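Side-chain contacts in glutamate racemase (Francisella tularensis subsp. tularensis, PDB 3OUT), which belongs to the aspartate/glutamate/hydantoin racemase family and holds D-glutamic acid in a pocket between its two alpha/beta domains, each built on a parallel beta sheet: residues Ile10-Ser15 against Lys24-Ile29; Val70-Ile75 against Lys213-Leu218; Tyr173-Asn178 against Lys198-Lys203; Ser195-Lys198 against Lys203-Asp206. All blocks are in the same frame, centred on the assembly; numbering follows the deposited sequence.

Contacts 1 and 2 are buried and lie on neighbouring strands, 10-14 and 72-75, of the larger parallel sheet. They touch directly: backbone bonds join the strands, and the side chains of Ile10 and Leu215 pack together. Contacts 3 and 4 belong to the smaller sheet and share helix 193-199; both are only partly buried. Contact 3 is on the opposite side of the chain's centre from contacts 1 and 2. The chemistry follows place. Contacts 1, 2 and 4 join helix to strand through aliphatic groups alone, whereas contact 3, between a loop turn and the end of helix 193-199 with the loop that follows, adds a histidine-to-carbonyl hydrogen bond.

Contact 1 of 4, residues Ile10-Ser15 against Lys24-Ile29; sequences IGVFDS and KNLMSI. With DGL (D-glutamic acid), chain E.
Where Ile10 and Val12 meet Leu26 no flat group takes part; the planar side chains of the strand are placed elsewhere. The Phe13 ring lies among side chains of helices 51-67 and 78-92, so it serves the other face of the sheet, while the Asp14 carboxylate turns to polar partners, its OD2 hydrogen-bonded to Tyr37 OH and Gly19 N. The contact itself is aliphatic and rests on one methyl. Leu26 CD1 meets Val12 CG2 at 3.7 Å, tip to tip, and lies 4.0 Å from Ile10 CG2, whose side chain it crosses at a slant. Val12 and Ile10 can share this partner because alternate residues of a strand face the same way. In Ile10 the branch that reaches the leucine is CG2, which lies anti to the backbone N, while CG1 lies beside that N (chi1 -65°). Leucine suits the helix side: its long, forked chain spans the gap from the helix backbone to the sheet. Further along 24-29, Ser28 OG turns back to Asn25 O at 2.8 Å, a carbonyl that Ser28 N also uses. At the end of 10-15, Ser15 OG accepts a hydrogen bond from the amino N of D-glutamic acid at 2.8 Å. Strand 10-14 and helix 20-29 open a beta-alpha-beta unit, and the ligand sits just past the strand's C-terminal end, the classic binding position in parallel alpha/beta folds.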
loop_
_atom_site.group_PDB
_atom_site.type_symbol
_atom_site.label_atom_id
_atom_site.label_comp_id
_atom_site.label_asym_id
_atom_site.label_seq_id
_atom_site.Cartn_x
_atom_site.Cartn_y
_atom_site.Cartn_z
ATOM N N ILE B 10 -2.856 -12.631 22.010
ATOM C CA ILE B 10 -2.024 -11.435 22.184
ATOM C C ILE B 10 -1.521 -11.043 20.785
ATOM O O ILE B 10 -1.120 -11.903 20.018
ATOM C CB ILE B 10 -0.800 -11.775 23.054
ATOM C CG1 ILE B 10 -1.238 -12.145 24.464
ATOM C CG2 ILE B 10 0.199 -10.608 23.098
ATOM C CD1 ILE B 10 -0.157 -12.905 25.271
ATOM N N GLY B 11 -1.577 -9.758 20.469
ATOM C CA GLY B 11 -1.040 -9.236 19.220
ATOM C C GLY B 11 0.355 -8.693 19.434
ATOM O O GLY B 11 0.549 -7.800 20.267
ATOM N N VAL B 12 1.310 -9.195 18.664
ATOM C CA VAL B 12 2.624 -8.661 18.648
ATOM C C VAL B 12 2.798 -7.869 17.342
ATOM O O VAL B 12 2.765 -8.437 16.241
ATOM C CB VAL B 12 3.743 -9.758 18.756
ATOM C CG1 VAL B 12 5.122 -9.102 18.591
ATOM C CG2 VAL B 12 3.607 -10.574 20.038
ATOM N N PHE B 13 2.947 -6.553 17.515
ATOM C CA PHE B 13 2.898 -5.532 16.458
ATOM C C PHE B 13 4.313 -5.088 16.085
ATOM O O PHE B 13 4.989 -4.436 16.883
ATOM C CB PHE B 13 2.036 -4.406 17.034
ATOM C CG PHE B 13 1.602 -3.299 16.052
ATOM C CD1 PHE B 13 2.377 -2.886 14.981
ATOM C CD2 PHE B 13 0.409 -2.636 16.271
ATOM C CE1 PHE B 13 1.938 -1.853 14.177
ATOM C CE2 PHE B 13 -0.010 -1.593 15.490
ATOM C CZ PHE B 13 0.718 -1.227 14.417
ATOM N N ASP B 14 4.768 -5.471 14.884
ATOM C CA ASP B 14 6.132 -5.180 14.456
ATOM C C ASP B 14 6.081 -4.407 13.149
ATOM O O ASP B 14 5.087 -4.449 12.394
ATOM C CB ASP B 14 6.882 -6.510 14.244
ATOM C CG ASP B 14 8.394 -6.382 14.200
ATOM O OD1 ASP B 14 8.963 -5.289 14.510
ATOM O OD2 ASP B 14 9.030 -7.432 13.835
ATOM N N SER B 15 7.191 -3.753 12.864
ATOM C CA SER B 15 7.484 -3.305 11.500
ATOM C C SER B 15 7.891 -4.558 10.698
ATOM O O SER B 15 7.253 -4.913 9.697
ATOM C CB SER B 15 8.576 -2.222 11.526
ATOM O OG SER B 15 9.625 -2.626 12.406
ATOM N N LYS B 24 9.301 -14.857 21.211
ATOM C CA LYS B 24 10.170 -15.741 21.968
ATOM C C LYS B 24 10.004 -15.467 23.493
ATOM O O LYS B 24 9.811 -16.391 24.308
ATOM C CB LYS B 24 11.616 -15.576 21.496
ATOM C CG LYS B 24 12.670 -16.358 22.306
ATOM C CD LYS B 24 14.090 -15.831 22.050
ATOM C CE LYS B 24 14.396 -14.526 22.834
ATOM N NZ LYS B 24 15.780 -13.952 22.596
ATOM N N ASN B 25 10.057 -14.198 23.853
ATOM C CA ASN B 25 9.992 -13.824 25.251
ATOM C C ASN B 25 8.648 -14.234 25.835
ATOM O O ASN B 25 8.551 -14.740 26.867
ATOM C CB ASN B 25 10.200 -12.316 25.436
ATOM C CG ASN B 25 11.627 -11.856 25.150
ATOM O OD1 ASN B 25 12.565 -12.554 25.350
ATOM N ND2 ASN B 25 11.746 -10.662 24.750
ATOM N N LEU B 26 7.596 -13.952 25.091
ATOM C CA LEU B 26 6.251 -14.285 25.547
ATOM C C LEU B 26 6.080 -15.772 25.734
ATOM O O LEU B 26 5.457 -16.191 26.642
ATOM C CB LEU B 26 5.134 -13.729 24.625
ATOM C CG LEU B 26 4.988 -12.212 24.557
ATOM C CD1 LEU B 26 3.999 -11.822 23.471
ATOM C CD2 LEU B 26 4.576 -11.578 25.876
HETATM N N MSE B 27 6.655 -16.548 24.822
HETATM C CA MSE B 27 6.554 -18.000 24.872
HETATM C C MSE B 27 7.274 -18.557 26.092
HETATM O O MSE B 27 7.035 -19.694 26.497
HETATM C CB MSE B 27 7.124 -18.621 23.596
HETATM C CG MSE B 27 6.207 -18.510 22.388
HETATM SE SE MSE B 27 7.030 -19.184 20.754
HETATM C CE MSE B 27 8.617 -18.050 20.725
ATOM N N SER B 28 8.155 -17.753 26.677
ATOM C CA SER B 28 8.900 -18.186 27.853
ATOM C C SER B 28 8.241 -17.843 29.183
ATOM O O SER B 28 8.570 -18.451 30.144
ATOM C CB SER B 28 10.330 -17.635 27.841
ATOM O OG SER B 28 10.374 -16.319 28.286
ATOM N N ILE B 29 7.336 -16.857 29.175
ATOM C CA ILE B 29 6.656 -16.436 30.425
ATOM C C ILE B 29 5.150 -16.706 30.420
ATOM O O ILE B 29 4.522 -16.714 31.494
ATOM C CB ILE B 29 6.931 -14.954 30.825
ATOM C CG1 ILE B 29 6.395 -13.973 29.784
ATOM C CG2 ILE B 29 8.420 -14.712 31.019
ATOM C CD1 ILE B 29 6.676 -12.512 30.137
HETATM N N DGL E . 12.298 -3.338 11.907
HETATM C CA DGL E . 13.154 -2.101 11.944
HETATM C C DGL E . 12.894 -1.242 10.739
HETATM O O DGL E . 11.845 -1.423 10.081
HETATM C CB DGL E . 12.914 -1.218 13.162
HETATM C CG DGL E . 13.008 -1.932 14.518
HETATM C CD DGL E . 13.037 -1.011 15.722
HETATM O OE1 DGL E . 13.155 0.217 15.556
HETATM O OE2 DGL E . 12.984 -1.555 16.861
HETATM O OXT DGL E . 13.682 -0.310 10.446
#

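Contact 2 of 4, residues Val70-Ile75 against Lys213-Leu218; sequences VKAIII and KMLYSL
Leu215 overlaps two side chains of strand 72-75 at once, one with each branch of its fork. CD1 rests on Ala72 CB at 3.6 Å, and CD2 approaches Ile74 CG2 at 4.2 Å. The fork spans two successive same-face positions of the strand: a chi1 of 178° sends CG toward the sheet, and a chi2 of 51° sets the turn of the two methyls. Ala72 fits beneath CD1 because a single methyl lets the leucine come close. Ile74, two residues on and so on the same face, is larger and meets the other branch with its short CG2 arm; its bulk also fills the layer against Val12 and Ile22. Between them Ile73 points away from the helix and packs on Phe13 instead, the alternation expected of a strand. CD2 of Leu215 reaches on to Ile10 CG2 at 3.5 Å, and the same residue touches Leu26, so one leucine joins two helices to two strands. At the start of the segment, buried Lys71 has its ammonium well provided for: NZ forms a salt bridge with Glu33 OE1 and hydrogen bonds to Leu224 O and Asp6 O. Helix 208-221 directly follows strand 203-205 of the smaller sheet, yet here it packs on the larger one. The chain has thus crossed back between two parallel alpha/beta units, and the contact is an aliphatic helix-on-sheet layer of the kind found throughout such folds.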
loop_
_atom_site.group_PDB
_atom_site.type_symbol
_atom_site.label_atom_id
_atom_site.label_comp_id
_atom_site.label_asym_id
_atom_site.label_seq_id
_atom_site.Cartn_x
_atom_site.Cartn_y
_atom_site.Cartn_z
ATOM N N VAL B 70 -7.747 -9.306 19.200
ATOM C CA VAL B 70 -6.702 -9.522 20.206
ATOM C C VAL B 70 -7.158 -8.956 21.556
ATOM O O VAL B 70 -7.891 -7.964 21.582
ATOM C CB VAL B 70 -5.341 -8.927 19.798
ATOM C CG1 VAL B 70 -4.793 -9.627 18.514
ATOM C CG2 VAL B 70 -5.421 -7.392 19.578
ATOM N N LYS B 71 -6.677 -9.513 22.663
ATOM C CA LYS B 71 -6.999 -8.950 24.011
ATOM C C LYS B 71 -6.023 -7.877 24.496
ATOM O O LYS B 71 -6.321 -7.128 25.434
ATOM C CB LYS B 71 -7.096 -10.035 25.090
ATOM C CG LYS B 71 -5.850 -10.831 25.285
ATOM C CD LYS B 71 -6.117 -11.978 26.299
ATOM C CE LYS B 71 -4.942 -12.846 26.442
ATOM N NZ LYS B 71 -5.280 -13.983 27.447
ATOM N N ALA B 72 -4.866 -7.805 23.841
ATOM C CA ALA B 72 -3.806 -6.864 24.181
ATOM C C ALA B 72 -2.856 -6.786 22.987
ATOM O O ALA B 72 -2.725 -7.733 22.224
ATOM C CB ALA B 72 -3.006 -7.305 25.446
ATOM N N ILE B 73 -2.208 -5.653 22.868
ATOM C CA ILE B 73 -1.176 -5.410 21.860
ATOM C C ILE B 73 0.127 -5.062 22.548
ATOM O O ILE B 73 0.132 -4.270 23.446
ATOM C CB ILE B 73 -1.605 -4.290 20.919
ATOM C CG1 ILE B 73 -2.755 -4.777 20.038
ATOM C CG2 ILE B 73 -0.418 -3.823 20.009
ATOM C CD1 ILE B 73 -3.523 -3.677 19.335
ATOM N N ILE B 74 1.232 -5.644 22.080
ATOM C CA ILE B 74 2.541 -5.156 22.406
ATOM C C ILE B 74 3.206 -4.654 21.131
ATOM O O ILE B 74 3.339 -5.407 20.151
ATOM C CB ILE B 74 3.400 -6.226 23.121
ATOM C CG1 ILE B 74 4.868 -5.796 23.275
ATOM C CG2 ILE B 74 3.322 -7.575 22.426
ATOM C CD1 ILE B 74 5.518 -6.557 24.495
ATOM N N ILE B 75 3.618 -3.400 21.145
ATOM C CA ILE B 75 4.395 -2.839 20.000
ATOM C C ILE B 75 5.864 -3.180 20.223
ATOM O O ILE B 75 6.527 -2.650 21.126
ATOM C CB ILE B 75 4.208 -1.343 19.873
ATOM C CG1 ILE B 75 2.714 -0.985 19.826
ATOM C CG2 ILE B 75 5.012 -0.834 18.649
ATOM C CD1 ILE B 75 2.446 0.552 19.642
ATOM N N LYS B 213 7.262 -8.691 30.131
ATOM C CA LYS B 213 6.860 -8.726 31.556
ATOM C C LYS B 213 5.768 -7.739 31.909
ATOM O O LYS B 213 4.898 -8.069 32.718
ATOM C CB LYS B 213 8.071 -8.526 32.442
ATOM C CG LYS B 213 9.022 -9.689 32.310
ATOM C CD LYS B 213 10.039 -9.748 33.392
ATOM C CE LYS B 213 10.903 -8.562 33.492
ATOM N NZ LYS B 213 11.888 -8.748 34.624
HETATM N N MSE B 214 5.806 -6.551 31.298
HETATM C CA MSE B 214 4.748 -5.564 31.487
HETATM C C MSE B 214 3.412 -6.126 31.001
HETATM O O MSE B 214 2.381 -5.922 31.634
HETATM C CB MSE B 214 5.097 -4.212 30.823
HETATM C CG MSE B 214 6.201 -3.487 31.544
HETATM SE SE MSE B 214 6.662 -1.894 30.544
HETATM C CE MSE B 214 7.232 -0.778 32.057
ATOM N N LEU B 215 3.424 -6.804 29.855
ATOM C CA LEU B 215 2.217 -7.419 29.350
ATOM C C LEU B 215 1.756 -8.554 30.291
ATOM O O LEU B 215 0.605 -8.597 30.635
ATOM C CB LEU B 215 2.423 -7.937 27.930
ATOM C CG LEU B 215 1.201 -8.652 27.329
ATOM C CD1 LEU B 215 -0.060 -7.810 27.454
ATOM C CD2 LEU B 215 1.453 -8.981 25.882
ATOM N N TYR B 216 2.667 -9.414 30.740
ATOM C CA TYR B 216 2.345 -10.439 31.736
ATOM C C TYR B 216 1.636 -9.814 32.967
ATOM O O TYR B 216 0.573 -10.288 33.393
ATOM C CB TYR B 216 3.580 -11.219 32.216
ATOM C CG TYR B 216 3.203 -12.116 33.362
ATOM C CD1 TYR B 216 2.669 -13.376 33.144
ATOM C CD2 TYR B 216 3.328 -11.675 34.669
ATOM C CE1 TYR B 216 2.255 -14.180 34.202
ATOM C CE2 TYR B 216 2.920 -12.468 35.741
ATOM C CZ TYR B 216 2.380 -13.717 35.493
ATOM O OH TYR B 216 1.976 -14.502 36.558
ATOM N N SER B 217 2.209 -8.743 33.527
ATOM C CA SER B 217 1.643 -8.185 34.760
ATOM C C SER B 217 0.237 -7.690 34.526
ATOM O O SER B 217 -0.645 -7.907 35.358
ATOM C CB SER B 217 2.499 -7.052 35.296
ATOM O OG SER B 217 3.731 -7.571 35.706
ATOM N N LEU B 218 0.015 -7.052 33.371
ATOM C CA LEU B 218 -1.296 -6.572 33.036
ATOM C C LEU B 218 -2.290 -7.712 32.919
ATOM O O LEU B 218 -3.380 -7.634 33.468
ATOM C CB LEU B 218 -1.281 -5.758 31.743
ATOM C CG LEU B 218 -2.563 -5.015 31.349
ATOM C CD1 LEU B 218 -2.248 -3.813 30.431
ATOM C CD2 LEU B 218 -3.578 -5.941 30.704
#

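Contact 3 of 4, residues Tyr173-Asn178 against Lys198-Lys203; sequences YFHDKN and KILDVK
The backbone of 173-178 folds through a type I turn from Phe174 to Lys177, bringing His175 opposite Leu200, CA to CA 7.3 Å, where helix 193-199 has given way to a loop with an inverse gamma turn centred on Asp201. One polar bond spans the gap: His175 NE2 donates to Ile199 O at 3.1 Å, almost straight at the hydrogen (173°). The oxygen lies in the plane of the imidazole, where the N-H points, but the nitrogen stands above the carbonyl plane by 36°, so the bond is good for the ring and less well directed for the oxygen. Leu200 carries CG anti to its backbone N (chi1 -168°), from where its fork meets both His175 and Phe174. It slides past the imidazole in the opposite sense, its CD1 3.7 Å from His175 CD2. Its other methyl, CD2, touches Phe174 CB at 3.8 Å, the two side chains crossing at about a right angle. Leucine thus fills the angle between a phenylalanine and a histidine, and it also reaches Leu182 and Ile179. On one face of the Phe174 ring, over its centre, sits Tyr173 CD2, 3.8 Å above the plane. The turn is braced from within by Lys177, whose NZ binds Tyr173 O and forms a salt bridge with Asp176 OD1 on its syn side. Chemically, the donor role fixes a proton on His175 NE2 and holds the ring's rotation. The carbonyl close to a helix's C-terminal end may slightly favour the protonated ring, though the bond itself needs only the NE2 proton.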
loop_
_atom_site.group_PDB
_atom_site.type_symbol
_atom_site.label_atom_id
_atom_site.label_comp_id
_atom_site.label_asym_id
_atom_site.label_seq_id
_atom_site.Cartn_x
_atom_site.Cartn_y
_atom_site.Cartn_z
ATOM N N TYR B 173 30.852 8.553 19.272
ATOM C CA TYR B 173 30.129 9.698 19.829
ATOM C C TYR B 173 30.016 9.635 21.363
ATOM O O TYR B 173 29.978 10.683 21.982
ATOM C CB TYR B 173 28.732 9.797 19.205
ATOM C CG TYR B 173 27.779 10.775 19.851
ATOM C CD1 TYR B 173 27.924 12.133 19.673
ATOM C CD2 TYR B 173 26.705 10.334 20.622
ATOM C CE1 TYR B 173 27.026 13.032 20.253
ATOM C CE2 TYR B 173 25.820 11.220 21.199
ATOM C CZ TYR B 173 25.980 12.556 21.012
ATOM O OH TYR B 173 25.100 13.441 21.562
ATOM N N PHE B 174 29.950 8.431 21.943
ATOM C CA PHE B 174 29.690 8.273 23.382
ATOM C C PHE B 174 30.949 8.261 24.234
ATOM O O PHE B 174 30.859 8.288 25.447
ATOM C CB PHE B 174 28.901 6.993 23.669
ATOM C CG PHE B 174 27.537 6.990 23.048
ATOM C CD1 PHE B 174 26.517 7.696 23.620
ATOM C CD2 PHE B 174 27.287 6.267 21.900
ATOM C CE1 PHE B 174 25.245 7.700 23.059
ATOM C CE2 PHE B 174 26.043 6.266 21.318
ATOM C CZ PHE B 174 25.017 6.986 21.898
ATOM N N HIS B 175 32.119 8.186 23.614
ATOM C CA HIS B 175 33.323 7.932 24.425
ATOM C C HIS B 175 33.596 9.015 25.471
ATOM O O HIS B 175 34.024 8.687 26.581
ATOM C CB HIS B 175 34.550 7.686 23.555
ATOM C CG HIS B 175 34.607 6.300 23.006
ATOM N ND1 HIS B 175 35.014 6.021 21.716
ATOM C CD2 HIS B 175 34.293 5.109 23.570
ATOM C CE1 HIS B 175 34.948 4.716 21.509
ATOM N NE2 HIS B 175 34.507 4.140 22.616
ATOM N N ASP B 176 33.325 10.270 25.151
ATOM C CA ASP B 176 33.554 11.351 26.127
ATOM C C ASP B 176 32.309 11.716 26.959
ATOM O O ASP B 176 32.343 12.712 27.686
ATOM C CB ASP B 176 34.090 12.614 25.417
ATOM C CG ASP B 176 33.054 13.291 24.549
ATOM O OD1 ASP B 176 32.023 12.682 24.269
ATOM O OD2 ASP B 176 33.270 14.437 24.121
ATOM N N LYS B 177 31.222 10.938 26.875
ATOM C CA LYS B 177 29.945 11.373 27.474
ATOM C C LYS B 177 29.687 10.806 28.864
ATOM O O LYS B 177 28.712 11.204 29.507
ATOM C CB LYS B 177 28.740 10.990 26.576
ATOM C CG LYS B 177 28.771 11.507 25.126
ATOM C CD LYS B 177 28.945 13.023 25.055
ATOM C CE LYS B 177 28.594 13.596 23.683
ATOM N NZ LYS B 177 29.686 13.443 22.682
ATOM N N ASN B 178 30.517 9.868 29.318
ATOM C CA ASN B 178 30.372 9.263 30.629
ATOM C C ASN B 178 28.955 8.700 30.863
ATOM O O ASN B 178 28.343 8.886 31.929
ATOM C CB ASN B 178 30.740 10.278 31.730
ATOM C CG ASN B 178 32.122 10.870 31.545
ATOM O OD1 ASN B 178 33.113 10.137 31.450
ATOM N ND2 ASN B 178 32.202 12.210 31.489
ATOM N N LYS B 198 32.431 -4.630 23.206
ATOM C CA LYS B 198 33.901 -4.454 22.942
ATOM C C LYS B 198 34.316 -2.990 22.747
ATOM O O LYS B 198 35.436 -2.597 23.113
ATOM C CB LYS B 198 34.357 -5.202 21.680
ATOM C CG LYS B 198 34.645 -6.688 21.756
ATOM C CD LYS B 198 35.034 -7.169 20.346
ATOM C CE LYS B 198 35.685 -8.545 20.311
ATOM N NZ LYS B 198 34.746 -9.628 20.753
ATOM N N ILE B 199 33.433 -2.196 22.141
ATOM C CA ILE B 199 33.706 -0.798 21.819
ATOM C C ILE B 199 33.353 0.156 22.973
ATOM O O ILE B 199 34.061 1.136 23.239
ATOM C CB ILE B 199 32.882 -0.362 20.579
ATOM C CG1 ILE B 199 33.056 -1.338 19.396
ATOM C CG2 ILE B 199 33.193 1.065 20.201
ATOM C CD1 ILE B 199 34.496 -1.765 19.077
ATOM N N LEU B 200 32.238 -0.120 23.638
ATOM C CA LEU B 200 31.708 0.767 24.638
ATOM C C LEU B 200 31.344 -0.065 25.842
ATOM O O LEU B 200 30.296 -0.702 25.891
ATOM C CB LEU B 200 30.499 1.516 24.061
ATOM C CG LEU B 200 29.981 2.695 24.853
ATOM C CD1 LEU B 200 31.050 3.796 24.863
ATOM C CD2 LEU B 200 28.663 3.197 24.259
ATOM N N ASP B 201 32.239 -0.054 26.815
ATOM C CA ASP B 201 32.152 -0.898 27.992
ATOM C C ASP B 201 31.204 -0.310 29.041
ATOM O O ASP B 201 31.625 0.228 30.075
ATOM C CB ASP B 201 33.563 -1.065 28.570
ATOM C CG ASP B 201 33.620 -2.094 29.667
ATOM O OD1 ASP B 201 32.859 -3.100 29.601
ATOM O OD2 ASP B 201 34.439 -1.896 30.606
ATOM N N VAL B 202 29.905 -0.366 28.749
ATOM C CA VAL B 202 28.878 0.094 29.684
ATOM C C VAL B 202 27.711 -0.873 29.699
ATOM O O VAL B 202 27.609 -1.720 28.811
ATOM C CB VAL B 202 28.389 1.509 29.315
ATOM C CG1 VAL B 202 29.531 2.485 29.332
ATOM C CG2 VAL B 202 27.725 1.509 27.964
ATOM N N LYS B 203 26.841 -0.758 30.699
ATOM C CA LYS B 203 25.671 -1.610 30.817
ATOM C C LYS B 203 24.793 -1.429 29.568
ATOM O O LYS B 203 24.450 -0.309 29.241
ATOM C CB LYS B 203 24.882 -1.257 32.077
ATOM C CG LYS B 203 23.553 -2.007 32.288
ATOM C CD LYS B 203 22.989 -1.825 33.738
ATOM C CE LYS B 203 21.969 -0.634 33.924
ATOM N NZ LYS B 203 21.746 -0.122 35.365
#

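Contact 4 of 4, residues Ser195-Lys198 against Lys203-Asp206; sequences SIAK and KLID
Leu204 packs on Ile196 and Ala197 within the beta-alpha-beta unit of strand 181-184, helix 193-199 and strand 203-205, so that the last strand is fastened to the helix that leads to it. Van der Waals contact does all the work across the two segments. Both methyls of Leu204 rest against Ile196 CG2 from one side, with CD2 at 3.9 Å and CD1 at 4.0 Å. CD1 is also 4.2 Å from Ala197 CB and 4.1 Å from Ala197 N, so it touches the helix backbone too. The side chains of Ile196 and Leu204 cross obliquely. With CG of Leu204 beside its backbone N (chi1 -51°) the fork is carried toward the helix, and chi2 sets the turn of the methyls. A small residue suits position 197, since its lone methyl allows the leucine to approach the backbone, while branched Ile196 also touches Leu182, Leu184 and Leu171 and so fills the interior of the layer. Hydrogen bonding holds the strand from another direction: Lys203 pairs with Leu182, and Ile205 with Leu182 and Leu184, through their backbones. Ile205, next along, turns to Leu107, Val108 and Ala181 instead of the helix, as alternation demands. Polar capping comes last, at the exit of the strand. Asp206 stands before the turn into helix 208-221, where its side chain caps a backbone N and its OD1 is hydrogen-bonded to Ser208 OG.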
loop_
_atom_site.group_PDB
_atom_site.type_symbol
_atom_site.label_atom_id
_atom_site.label_comp_id
_atom_site.label_asym_id
_atom_site.label_seq_id
_atom_site.Cartn_x
_atom_site.Cartn_y
_atom_site.Cartn_z
ATOM N N SER B 195 29.656 -7.355 20.116
ATOM C CA SER B 195 30.482 -6.392 19.392
ATOM C C SER B 195 30.345 -5.008 20.000
ATOM O O SER B 195 31.311 -4.293 20.117
ATOM C CB SER B 195 30.132 -6.324 17.914
ATOM O OG SER B 195 30.318 -7.602 17.294
ATOM N N ILE B 196 29.134 -4.612 20.384
ATOM C CA ILE B 196 28.942 -3.307 21.016
ATOM C C ILE B 196 29.757 -3.220 22.322
ATOM O O ILE B 196 30.427 -2.234 22.566
ATOM C CB ILE B 196 27.437 -3.017 21.248
ATOM C CG1 ILE B 196 26.735 -2.875 19.894
ATOM C CG2 ILE B 196 27.233 -1.717 22.098
ATOM C CD1 ILE B 196 25.218 -2.784 19.945
ATOM N N ALA B 197 29.667 -4.257 23.136
ATOM C CA ALA B 197 30.341 -4.318 24.444
ATOM C C ALA B 197 31.860 -4.174 24.324
ATOM O O ALA B 197 32.506 -3.653 25.245
ATOM C CB ALA B 197 30.016 -5.597 25.114
ATOM N N LYS B 198 32.431 -4.630 23.206
ATOM C CA LYS B 198 33.901 -4.454 22.942
ATOM C C LYS B 198 34.316 -2.990 22.747
ATOM O O LYS B 198 35.436 -2.597 23.113
ATOM C CB LYS B 198 34.357 -5.202 21.680
ATOM C CG LYS B 198 34.645 -6.688 21.756
ATOM C CD LYS B 198 35.034 -7.169 20.346
ATOM C CE LYS B 198 35.685 -8.545 20.311
ATOM N NZ LYS B 198 34.746 -9.628 20.753
ATOM N N LYS B 203 26.841 -0.758 30.699
ATOM C CA LYS B 203 25.671 -1.610 30.817
ATOM C C LYS B 203 24.793 -1.429 29.568
ATOM O O LYS B 203 24.450 -0.309 29.241
ATOM C CB LYS B 203 24.882 -1.257 32.077
ATOM C CG LYS B 203 23.553 -2.007 32.288
ATOM C CD LYS B 203 22.989 -1.825 33.738
ATOM C CE LYS B 203 21.969 -0.634 33.924
ATOM N NZ LYS B 203 21.746 -0.122 35.365
ATOM N N LEU B 204 24.486 -2.529 28.889
ATOM C CA LEU B 204 23.593 -2.470 27.715
ATOM C C LEU B 204 22.172 -2.860 28.103
ATOM O O LEU B 204 21.944 -3.910 28.713
ATOM C CB LEU B 204 24.130 -3.356 26.581
ATOM C CG LEU B 204 25.600 -3.137 26.204
ATOM C CD1 LEU B 204 26.054 -4.116 25.072
ATOM C CD2 LEU B 204 25.892 -1.725 25.799
ATOM N N ILE B 205 21.195 -2.030 27.723
ATOM C CA ILE B 205 19.819 -2.225 28.097
ATOM C C ILE B 205 19.023 -2.735 26.891
ATOM O O ILE B 205 18.921 -2.054 25.868
ATOM C CB ILE B 205 19.173 -0.902 28.572
ATOM C CG1 ILE B 205 19.942 -0.265 29.731
ATOM C CG2 ILE B 205 17.653 -1.067 28.888
ATOM C CD1 ILE B 205 19.997 -1.093 30.938
ATOM N N ASP B 206 18.439 -3.926 27.038
ATOM C CA ASP B 206 17.609 -4.511 25.985
ATOM C C ASP B 206 16.207 -4.577 26.552
ATOM O O ASP B 206 15.958 -5.407 27.421
ATOM C CB ASP B 206 18.113 -5.916 25.643
ATOM C CG ASP B 206 17.190 -6.671 24.698
ATOM O OD1 ASP B 206 16.134 -6.112 24.309
ATOM O OD2 ASP B 206 17.585 -7.804 24.267
#